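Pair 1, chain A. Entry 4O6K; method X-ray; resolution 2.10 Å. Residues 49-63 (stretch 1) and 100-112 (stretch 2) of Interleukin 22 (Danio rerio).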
# COMPACT_ATOMS: atom_id res chain seq x y z
N CYS A 49 7.80 0.79 -9.07
CA CYS A 49 8.80 0.80 -8.01
C CYS A 49 8.55 1.92 -7.00
O CYS A 49 8.90 1.79 -5.83
CB CYS A 49 10.21 0.93 -8.61
SG CYS A 49 10.75 -0.53 -9.53
N ILE A 50 7.95 3.02 -7.46
CA ILE A 50 7.57 4.10 -6.56
C ILE A 50 6.52 3.61 -5.55
O ILE A 50 6.67 3.81 -4.35
CB ILE A 50 7.01 5.32 -7.32
CG1 ILE A 50 8.13 6.05 -8.05
CG2 ILE A 50 6.33 6.27 -6.35
CD1 ILE A 50 7.64 7.09 -9.03
N ASN A 51 5.48 2.96 -6.06
CA ASN A 51 4.43 2.43 -5.20
C ASN A 51 4.93 1.25 -4.37
O ASN A 51 4.45 1.01 -3.27
CB ASN A 51 3.22 2.01 -6.03
CG ASN A 51 2.41 3.19 -6.51
OD1 ASN A 51 1.78 3.89 -5.72
ND2 ASN A 51 2.41 3.43 -7.82
N ALA A 52 5.91 0.52 -4.91
CA ALA A 52 6.51 -0.60 -4.19
C ALA A 52 7.27 -0.12 -2.96
O ALA A 52 7.36 -0.82 -1.96
CB ALA A 52 7.44 -1.37 -5.11
N ARG A 53 7.80 1.10 -3.04
CA ARG A 53 8.55 1.67 -1.93
C ARG A 53 7.56 2.12 -0.86
O ARG A 53 7.84 2.03 0.34
CB ARG A 53 9.41 2.84 -2.40
CG ARG A 53 10.58 3.12 -1.49
CD ARG A 53 11.53 1.94 -1.58
NE ARG A 53 12.50 1.86 -0.50
CZ ARG A 53 13.69 1.29 -0.63
NH1 ARG A 53 14.05 0.76 -1.79
NH2 ARG A 53 14.53 1.25 0.40
N ILE A 54 6.41 2.62 -1.30
CA ILE A 54 5.32 2.98 -0.41
C ILE A 54 4.75 1.73 0.26
O ILE A 54 4.40 1.75 1.44
CB ILE A 54 4.20 3.72 -1.17
CG1 ILE A 54 4.71 5.07 -1.70
CG2 ILE A 54 2.98 3.93 -0.28
CD1 ILE A 54 3.70 5.82 -2.54
N LEU A 55 4.70 0.64 -0.49
CA LEU A 55 4.24 -0.65 0.03
C LEU A 55 5.15 -1.10 1.16
O LEU A 55 4.69 -1.63 2.17
CB LEU A 55 4.20 -1.70 -1.08
CG LEU A 55 3.73 -3.09 -0.64
CD1 LEU A 55 2.34 -3.02 -0.04
CD2 LEU A 55 3.78 -4.07 -1.80
N LYS A 56 6.45 -0.89 0.97
CA LYS A 56 7.46 -1.20 1.99
C LYS A 56 7.16 -0.49 3.29
O LYS A 56 7.20 -1.08 4.37
CB LYS A 56 8.84 -0.78 1.50
CG LYS A 56 9.97 -1.03 2.49
CD LYS A 56 11.32 -0.83 1.82
CE LYS A 56 12.46 -1.07 2.78
NZ LYS A 56 12.37 -2.44 3.36
N TYR A 57 6.85 0.80 3.18
CA TYR A 57 6.50 1.62 4.33
C TYR A 57 5.22 1.13 4.99
O TYR A 57 5.09 1.15 6.22
CB TYR A 57 6.36 3.09 3.92
CG TYR A 57 6.44 4.05 5.08
CD1 TYR A 57 7.66 4.52 5.54
CD2 TYR A 57 5.29 4.50 5.72
CE1 TYR A 57 7.74 5.40 6.60
CE2 TYR A 57 5.35 5.38 6.78
CZ TYR A 57 6.58 5.83 7.22
OH TYR A 57 6.66 6.71 8.28
N TYR A 58 4.27 0.70 4.17
CA TYR A 58 3.01 0.13 4.65
C TYR A 58 3.24 -1.10 5.52
O TYR A 58 2.64 -1.23 6.59
CB TYR A 58 2.10 -0.23 3.48
CG TYR A 58 0.95 0.73 3.26
CD1 TYR A 58 1.14 1.96 2.64
CD2 TYR A 58 -0.34 0.39 3.67
CE1 TYR A 58 0.09 2.83 2.44
CE2 TYR A 58 -1.40 1.26 3.47
CZ TYR A 58 -1.18 2.47 2.86
OH TYR A 58 -2.23 3.34 2.66
N VAL A 59 4.10 -1.99 5.06
CA VAL A 59 4.39 -3.23 5.77
C VAL A 59 5.04 -2.94 7.12
O VAL A 59 4.72 -3.58 8.12
CB VAL A 59 5.30 -4.15 4.94
CG1 VAL A 59 5.76 -5.35 5.76
CG2 VAL A 59 4.58 -4.61 3.68
N ASN A 60 5.94 -1.97 7.14
CA ASN A 60 6.67 -1.61 8.35
C ASN A 60 5.85 -0.79 9.35
O ASN A 60 6.01 -0.96 10.56
CB ASN A 60 7.94 -0.84 7.99
CG ASN A 60 9.00 -1.74 7.38
OD1 ASN A 60 9.09 -2.92 7.69
ND2 ASN A 60 9.82 -1.17 6.50
N HIS A 61 4.98 0.08 8.86
CA HIS A 61 4.31 1.04 9.74
C HIS A 61 2.80 0.85 9.84
O HIS A 61 2.25 0.76 10.94
CB HIS A 61 4.59 2.47 9.28
CG HIS A 61 6.01 2.91 9.49
ND1 HIS A 61 7.03 2.57 8.64
CD2 HIS A 61 6.56 3.68 10.46
CE1 HIS A 61 8.16 3.10 9.08
NE2 HIS A 61 7.90 3.78 10.18
N VAL A 62 2.12 0.81 8.69
CA VAL A 62 0.67 0.85 8.68
C VAL A 62 0.03 -0.47 9.09
O VAL A 62 -0.94 -0.50 9.85
CB VAL A 62 0.15 1.26 7.29
CG1 VAL A 62 -1.37 1.28 7.26
CG2 VAL A 62 0.71 2.61 6.89
N LEU A 63 0.57 -1.58 8.59
CA LEU A 63 -0.05 -2.88 8.79
C LEU A 63 0.64 -3.67 9.89
O LEU A 63 0.55 -4.90 9.95
CB LEU A 63 -0.02 -3.68 7.48
CG LEU A 63 -0.60 -2.96 6.26
CD1 LEU A 63 -0.31 -3.76 5.01
CD2 LEU A 63 -2.09 -2.71 6.42
N SER A 100 14.20 8.43 -2.66
CA SER A 100 14.50 9.82 -2.98
C SER A 100 13.45 10.45 -3.90
O SER A 100 13.64 11.56 -4.40
CB SER A 100 15.88 9.92 -3.63
OG SER A 100 15.91 9.22 -4.86
N HIS A 101 12.34 9.74 -4.13
CA HIS A 101 11.26 10.28 -4.96
C HIS A 101 10.29 11.11 -4.12
O HIS A 101 9.98 10.75 -2.98
CB HIS A 101 10.52 9.15 -5.67
CG HIS A 101 9.63 9.62 -6.78
ND1 HIS A 101 8.36 10.11 -6.56
CD2 HIS A 101 9.84 9.71 -8.12
CE1 HIS A 101 7.82 10.46 -7.72
NE2 HIS A 101 8.70 10.23 -8.67
N PRO A 102 9.81 12.24 -4.68
CA PRO A 102 8.90 13.17 -4.00
C PRO A 102 7.59 12.55 -3.51
O PRO A 102 7.10 12.93 -2.44
CB PRO A 102 8.59 14.21 -5.08
CG PRO A 102 9.71 14.14 -6.04
CD PRO A 102 10.30 12.77 -5.97
N LEU A 103 7.05 11.60 -4.26
CA LEU A 103 5.76 11.00 -3.92
C LEU A 103 5.84 10.06 -2.73
O LEU A 103 4.91 9.99 -1.93
CB LEU A 103 5.18 10.27 -5.13
CG LEU A 103 4.75 11.17 -6.30
CD1 LEU A 103 4.29 10.35 -7.49
CD2 LEU A 103 3.67 12.14 -5.86
N VAL A 104 6.95 9.38 -2.56
CA VAL A 104 7.16 8.53 -1.44
C VAL A 104 7.28 9.40 -0.21
O VAL A 104 6.67 9.14 0.73
CB VAL A 104 8.40 7.66 -1.61
CG1 VAL A 104 8.67 6.83 -0.40
CG2 VAL A 104 8.28 6.79 -2.82
N LYS A 105 8.06 10.45 -0.27
CA LYS A 105 8.18 11.38 0.84
C LYS A 105 6.84 12.01 1.19
O LYS A 105 6.53 12.21 2.32
CB LYS A 105 9.23 12.44 0.56
CG LYS A 105 10.63 12.03 0.92
CD LYS A 105 11.64 12.82 0.16
CE LYS A 105 11.46 12.54 -1.30
NZ LYS A 105 12.48 11.69 -1.93
N GLN A 106 6.04 12.27 0.19
CA GLN A 106 4.72 12.87 0.42
C GLN A 106 3.84 12.04 1.31
O GLN A 106 3.26 12.52 2.26
CB GLN A 106 3.99 13.16 -0.87
CG GLN A 106 2.67 13.85 -0.67
CD GLN A 106 1.90 14.02 -1.97
OE1 GLN A 106 2.44 14.44 -2.93
NE2 GLN A 106 0.67 13.67 -1.97
N PHE A 107 3.78 10.76 1.00
CA PHE A 107 3.02 9.84 1.79
C PHE A 107 3.51 9.85 3.24
O PHE A 107 2.74 10.02 4.15
CB PHE A 107 3.04 8.44 1.24
CG PHE A 107 2.36 7.49 2.13
CD1 PHE A 107 1.03 7.56 2.31
CD2 PHE A 107 3.08 6.56 2.85
CE1 PHE A 107 0.39 6.72 3.16
CE2 PHE A 107 2.46 5.70 3.71
CZ PHE A 107 1.11 5.79 3.87
N LYS A 108 4.80 9.66 3.40
CA LYS A 108 5.41 9.66 4.68
C LYS A 108 5.14 10.93 5.47
O LYS A 108 4.76 10.89 6.62
CB LYS A 108 6.89 9.46 4.49
CG LYS A 108 7.28 8.08 4.01
CD LYS A 108 8.68 7.74 4.45
CE LYS A 108 9.64 7.70 3.29
NZ LYS A 108 10.56 6.55 3.22
N ARG A 109 5.29 12.05 4.78
CA ARG A 109 5.02 13.37 5.30
C ARG A 109 3.59 13.52 5.75
O ARG A 109 3.35 13.90 6.84
CB ARG A 109 5.36 14.45 4.29
CG ARG A 109 5.07 15.86 4.72
CD ARG A 109 5.79 16.87 3.87
NE ARG A 109 5.25 16.94 2.54
CZ ARG A 109 5.86 16.47 1.49
NH1 ARG A 109 7.01 15.90 1.61
NH2 ARG A 109 5.31 16.57 0.33
N ASN A 110 2.64 13.21 4.91
CA ASN A 110 1.21 13.29 5.19
C ASN A 110 0.76 12.30 6.26
O ASN A 110 -0.13 12.59 7.06
CB ASN A 110 0.41 13.11 3.91
CG ASN A 110 0.57 14.27 2.95
OD1 ASN A 110 1.04 15.34 3.34
ND2 ASN A 110 0.18 14.08 1.70
N TYR A 111 1.38 11.12 6.27
CA TYR A 111 1.02 10.09 7.24
C TYR A 111 1.50 10.53 8.62
O TYR A 111 0.78 10.39 9.61
CB TYR A 111 1.64 8.74 6.86
CG TYR A 111 1.30 7.61 7.81
CD1 TYR A 111 0.01 7.12 7.91
CD2 TYR A 111 2.28 7.03 8.61
CE1 TYR A 111 -0.30 6.09 8.78
CE2 TYR A 111 1.98 6.00 9.48
CZ TYR A 111 0.69 5.53 9.56
OH TYR A 111 0.39 4.50 10.42
N HIS A 112 2.72 11.05 8.67
CA HIS A 112 3.26 11.59 9.91
C HIS A 112 2.44 12.77 10.42
O HIS A 112 2.17 12.88 11.61
CB HIS A 112 4.72 12.01 9.72
CG HIS A 112 5.38 12.48 10.98
ND1 HIS A 112 5.57 13.81 11.27
CD2 HIS A 112 5.87 11.79 12.04
CE1 HIS A 112 6.16 13.93 12.44
NE2 HIS A 112 6.35 12.72 12.93

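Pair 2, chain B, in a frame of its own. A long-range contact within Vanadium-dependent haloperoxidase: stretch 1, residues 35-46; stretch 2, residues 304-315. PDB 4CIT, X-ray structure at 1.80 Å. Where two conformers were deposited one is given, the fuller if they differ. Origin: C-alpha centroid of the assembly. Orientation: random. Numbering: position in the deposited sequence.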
# COMPACT_ATOMS: atom_id res chain seq x y z
N ASN B 35 -2.41 24.67 -16.16
CA ASN B 35 -3.34 23.52 -16.24
C ASN B 35 -2.69 22.37 -15.51
O ASN B 35 -1.67 21.84 -15.97
CB ASN B 35 -3.66 23.06 -17.69
CG ASN B 35 -4.70 21.90 -17.76
OD1 ASN B 35 -5.67 21.81 -16.97
ND2 ASN B 35 -4.44 20.94 -18.67
N ILE B 36 -3.28 21.99 -14.39
CA ILE B 36 -2.77 20.92 -13.58
C ILE B 36 -3.67 19.75 -13.92
O ILE B 36 -4.87 19.86 -13.95
CB ILE B 36 -2.91 21.26 -12.09
CG1 ILE B 36 -2.09 22.45 -11.73
CG2 ILE B 36 -2.46 20.04 -11.25
CD1 ILE B 36 -0.62 22.33 -11.99
N THR B 37 -3.09 18.59 -14.18
CA THR B 37 -3.92 17.43 -14.50
C THR B 37 -3.60 16.27 -13.51
O THR B 37 -2.62 16.30 -12.77
CB THR B 37 -3.65 16.90 -15.90
OG1 THR B 37 -2.26 16.59 -15.96
CG2 THR B 37 -4.14 17.94 -16.98
N PRO B 38 -4.46 15.24 -13.52
CA PRO B 38 -4.19 14.13 -12.59
C PRO B 38 -2.88 13.47 -12.91
O PRO B 38 -2.21 12.90 -12.00
CB PRO B 38 -5.33 13.13 -12.88
CG PRO B 38 -6.32 13.85 -13.76
CD PRO B 38 -5.77 15.16 -14.20
N GLU B 39 -2.43 13.58 -14.16
CA GLU B 39 -1.12 12.96 -14.48
C GLU B 39 0.09 13.59 -13.72
O GLU B 39 1.11 12.92 -13.57
CB GLU B 39 -0.92 12.87 -15.98
CG GLU B 39 -1.96 11.92 -16.65
CD GLU B 39 -3.34 12.48 -17.05
OE1 GLU B 39 -3.82 13.62 -16.70
OE2 GLU B 39 -4.00 11.73 -17.79
N GLU B 40 -0.03 14.84 -13.23
CA GLU B 40 1.01 15.41 -12.47
C GLU B 40 1.04 14.82 -11.04
O GLU B 40 2.11 14.67 -10.44
CB GLU B 40 0.90 16.95 -12.47
CG GLU B 40 1.42 17.40 -13.84
CD GLU B 40 0.92 18.71 -14.32
OE1 GLU B 40 -0.07 19.21 -13.73
OE2 GLU B 40 1.50 19.21 -15.32
N LEU B 41 -0.13 14.49 -10.50
CA LEU B 41 -0.16 13.76 -9.26
C LEU B 41 0.49 12.38 -9.48
O LEU B 41 1.33 11.91 -8.65
CB LEU B 41 -1.59 13.65 -8.82
CG LEU B 41 -1.92 12.84 -7.56
CD1 LEU B 41 -1.22 13.37 -6.36
CD2 LEU B 41 -3.45 12.81 -7.33
N ASP B 42 0.11 11.73 -10.59
CA ASP B 42 0.71 10.45 -10.89
C ASP B 42 2.25 10.52 -11.00
O ASP B 42 2.93 9.55 -10.63
CB ASP B 42 0.15 9.85 -12.22
CG ASP B 42 -1.32 9.42 -12.13
OD1 ASP B 42 -1.80 9.17 -10.97
OD2 ASP B 42 -1.96 9.28 -13.23
N ALA B 43 2.76 11.58 -11.60
CA ALA B 43 4.20 11.82 -11.70
C ALA B 43 4.86 11.78 -10.29
O ALA B 43 5.89 11.15 -10.09
CB ALA B 43 4.47 13.12 -12.44
N SER B 44 4.29 12.46 -9.31
CA SER B 44 4.80 12.45 -7.97
C SER B 44 4.77 11.07 -7.32
O SER B 44 5.79 10.60 -6.77
CB SER B 44 4.01 13.45 -7.10
OG SER B 44 4.50 13.57 -5.78
N ILE B 45 3.67 10.35 -7.51
CA ILE B 45 3.53 9.02 -6.93
C ILE B 45 4.51 8.04 -7.65
O ILE B 45 5.11 7.21 -7.02
CB ILE B 45 2.04 8.56 -6.99
CG1 ILE B 45 1.15 9.48 -6.14
CG2 ILE B 45 1.89 7.12 -6.59
CD1 ILE B 45 -0.31 9.24 -6.20
N ASP B 46 4.67 8.14 -8.98
CA ASP B 46 5.64 7.31 -9.71
C ASP B 46 7.07 7.60 -9.25
O ASP B 46 7.83 6.65 -9.08
CB ASP B 46 5.62 7.63 -11.21
CG ASP B 46 4.37 7.10 -11.98
OD1 ASP B 46 3.64 6.24 -11.42
OD2 ASP B 46 4.12 7.63 -13.16
N ASN B 304 -11.12 8.27 -17.16
CA ASN B 304 -10.88 9.71 -17.38
C ASN B 304 -11.25 10.51 -16.20
O ASN B 304 -11.87 11.57 -16.32
CB ASN B 304 -11.71 10.19 -18.60
CG ASN B 304 -11.30 9.48 -19.86
OD1 ASN B 304 -12.13 8.89 -20.57
ND2 ASN B 304 -10.00 9.46 -20.11
N SER B 305 -10.92 10.02 -14.99
CA SER B 305 -11.32 10.70 -13.77
C SER B 305 -10.54 12.01 -13.65
O SER B 305 -9.32 12.06 -13.96
CB SER B 305 -10.93 9.83 -12.57
OG SER B 305 -11.71 8.63 -12.58
N ASP B 306 -11.28 13.06 -13.25
CA ASP B 306 -10.67 14.36 -13.13
C ASP B 306 -9.71 14.45 -11.88
O ASP B 306 -9.52 13.47 -11.15
CB ASP B 306 -11.71 15.49 -13.22
CG ASP B 306 -12.60 15.58 -12.02
OD1 ASP B 306 -12.34 14.96 -10.97
OD2 ASP B 306 -13.66 16.31 -12.11
N PHE B 307 -9.06 15.57 -11.68
CA PHE B 307 -8.09 15.70 -10.61
C PHE B 307 -8.68 15.32 -9.27
O PHE B 307 -8.07 14.57 -8.47
CB PHE B 307 -7.56 17.13 -10.56
CG PHE B 307 -6.41 17.29 -9.61
CD1 PHE B 307 -6.61 17.62 -8.23
CD2 PHE B 307 -5.09 17.13 -10.05
CE1 PHE B 307 -5.55 17.81 -7.38
CE2 PHE B 307 -4.02 17.35 -9.19
CZ PHE B 307 -4.24 17.59 -7.85
N ALA B 308 -9.82 15.92 -8.92
CA ALA B 308 -10.47 15.66 -7.64
C ALA B 308 -10.93 14.23 -7.44
O ALA B 308 -10.71 13.69 -6.35
CB ALA B 308 -11.61 16.63 -7.35
N LYS B 309 -11.51 13.61 -8.46
CA LYS B 309 -11.98 12.23 -8.37
C LYS B 309 -10.77 11.28 -8.25
O LYS B 309 -10.78 10.36 -7.47
CB LYS B 309 -12.80 11.87 -9.58
CG LYS B 309 -13.24 10.43 -9.71
CD LYS B 309 -14.09 9.99 -8.60
CE LYS B 309 -14.67 8.58 -8.93
NZ LYS B 309 -15.62 8.56 -10.10
N THR B 310 -9.76 11.58 -9.00
CA THR B 310 -8.48 10.79 -8.91
C THR B 310 -7.94 10.83 -7.48
O THR B 310 -7.56 9.81 -6.91
CB THR B 310 -7.43 11.29 -9.90
OG1 THR B 310 -7.93 11.10 -11.20
CG2 THR B 310 -6.08 10.51 -9.78
N LEU B 311 -7.80 12.04 -6.91
CA LEU B 311 -7.32 12.18 -5.53
C LEU B 311 -8.13 11.56 -4.49
O LEU B 311 -7.64 10.93 -3.59
CB LEU B 311 -7.08 13.64 -5.26
CG LEU B 311 -6.22 14.06 -4.15
CD1 LEU B 311 -4.92 13.24 -4.02
CD2 LEU B 311 -5.96 15.57 -4.37
N PHE B 312 -9.46 11.68 -4.60
CA PHE B 312 -10.38 10.95 -3.80
C PHE B 312 -10.09 9.46 -3.82
O PHE B 312 -9.98 8.85 -2.75
CB PHE B 312 -11.75 11.25 -4.35
CG PHE B 312 -12.84 10.36 -3.89
CD1 PHE B 312 -13.43 10.51 -2.69
CD2 PHE B 312 -13.38 9.44 -4.78
CE1 PHE B 312 -14.49 9.68 -2.30
CE2 PHE B 312 -14.47 8.67 -4.43
CZ PHE B 312 -15.00 8.75 -3.18
N ALA B 313 -9.95 8.89 -4.96
CA ALA B 313 -9.73 7.51 -5.04
C ALA B 313 -8.37 7.06 -4.41
O ALA B 313 -8.27 6.06 -3.62
CB ALA B 313 -9.82 7.04 -6.45
N TYR B 314 -7.31 7.81 -4.76
CA TYR B 314 -6.01 7.48 -4.22
C TYR B 314 -5.95 7.64 -2.70
O TYR B 314 -5.28 6.89 -2.00
CB TYR B 314 -4.88 8.32 -4.83
CG TYR B 314 -4.68 8.21 -6.28
CD1 TYR B 314 -5.32 7.29 -7.04
CD2 TYR B 314 -3.75 9.02 -6.90
CE1 TYR B 314 -5.06 7.20 -8.42
CE2 TYR B 314 -3.46 8.92 -8.26
CZ TYR B 314 -4.17 8.01 -9.02
OH TYR B 314 -4.00 7.96 -10.40
N THR B 315 -6.65 8.63 -2.17
CA THR B 315 -6.67 8.86 -0.76
C THR B 315 -7.41 7.84 -0.01
O THR B 315 -6.88 7.28 0.99
CB THR B 315 -7.20 10.28 -0.48
OG1 THR B 315 -6.36 11.21 -1.20
CG2 THR B 315 -7.05 10.58 0.99

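Two helices running in the same general direction pack side by side in both pairs. In pair 1 their axes approach to 9.4 Å at 27°, in pair 2 to 9.7 Å at 34°, and 14 central residues superpose with an RMSD of 0.5 Å.

The close end is set by Ile A54 = Pro B38 and Val A104 = Phe B307: the CA atoms of Ile A54 and Val A104 lie 5.9 Å apart, those of Pro B38 and Phe B307 4.6 Å. In pair 1 two branched side chains meet, Ile A54 CG1 lying 4.1 Å from Val A104 CG2. In pair 2 the compact proline ring lies against backbone, Pro B38 CG being 3.5 Å from Ser B305 O. Thr B37, matching Arg A53, points its CA-to-CB bond away and offers its carbonyl instead: Thr B37 O is 3.8 Å from Phe B307 CD2, at the ring edge. The CA-to-CB bond of Arg A53 points toward the partner helix, and Arg A53 CB lies 4.1 Å from Val A104 CG2.

At the next inward position on stretch 2, Phe A107 matches Thr B310. Phe A107 is a knob among Ile A54, Tyr A57, Tyr A58 and Val A62; Ile A54 CG2 covers one ring face, 4.1 Å from Phe A107 CD2. Thr B310 fills less space; its OG1 donates to Asp B306 O at 2.9 Å and also lies 3.7 Å from Pro B38 CB.

Tyr A57 = Leu B41 is central to both contacts. The tyrosine ring takes Lys A108 over one face and Tyr A111 at its edge, Tyr A57 CE2 to Tyr A111 CD2 being 3.9 Å. Leu B41 reaches the matching residues mainly through CD2, 3.6 Å from Leu B311 CD1 and 3.8 Å from Tyr B314 CD2; Leu B41 CD1 is also 4.4 Å from Leu B311 CD1.

The matched tyrosines, Tyr A111 and Tyr B314, differ in rotamer, chi1 t and m respectively. Tyr A111 receives Val A62 over one face, Val A62 CG2 lying 4.0 Å from Tyr A111 CZ. Tyr B314 packs against Ile B45, whose CD1 is 3.5 Å from Tyr B314 CD2, and its OH donates to Asp B42 OD1 at 2.6 Å. Ile B45 matches His A61, whose CB is 4.4 Å from Tyr A111 CE2. Asp B42 matches Tyr A58, which instead brings CE1 within 3.4 Å of Phe A107 CZ. Pair 1 has no hydrogen bond between its stretches, whereas pair 2 adds one to its apolar packing.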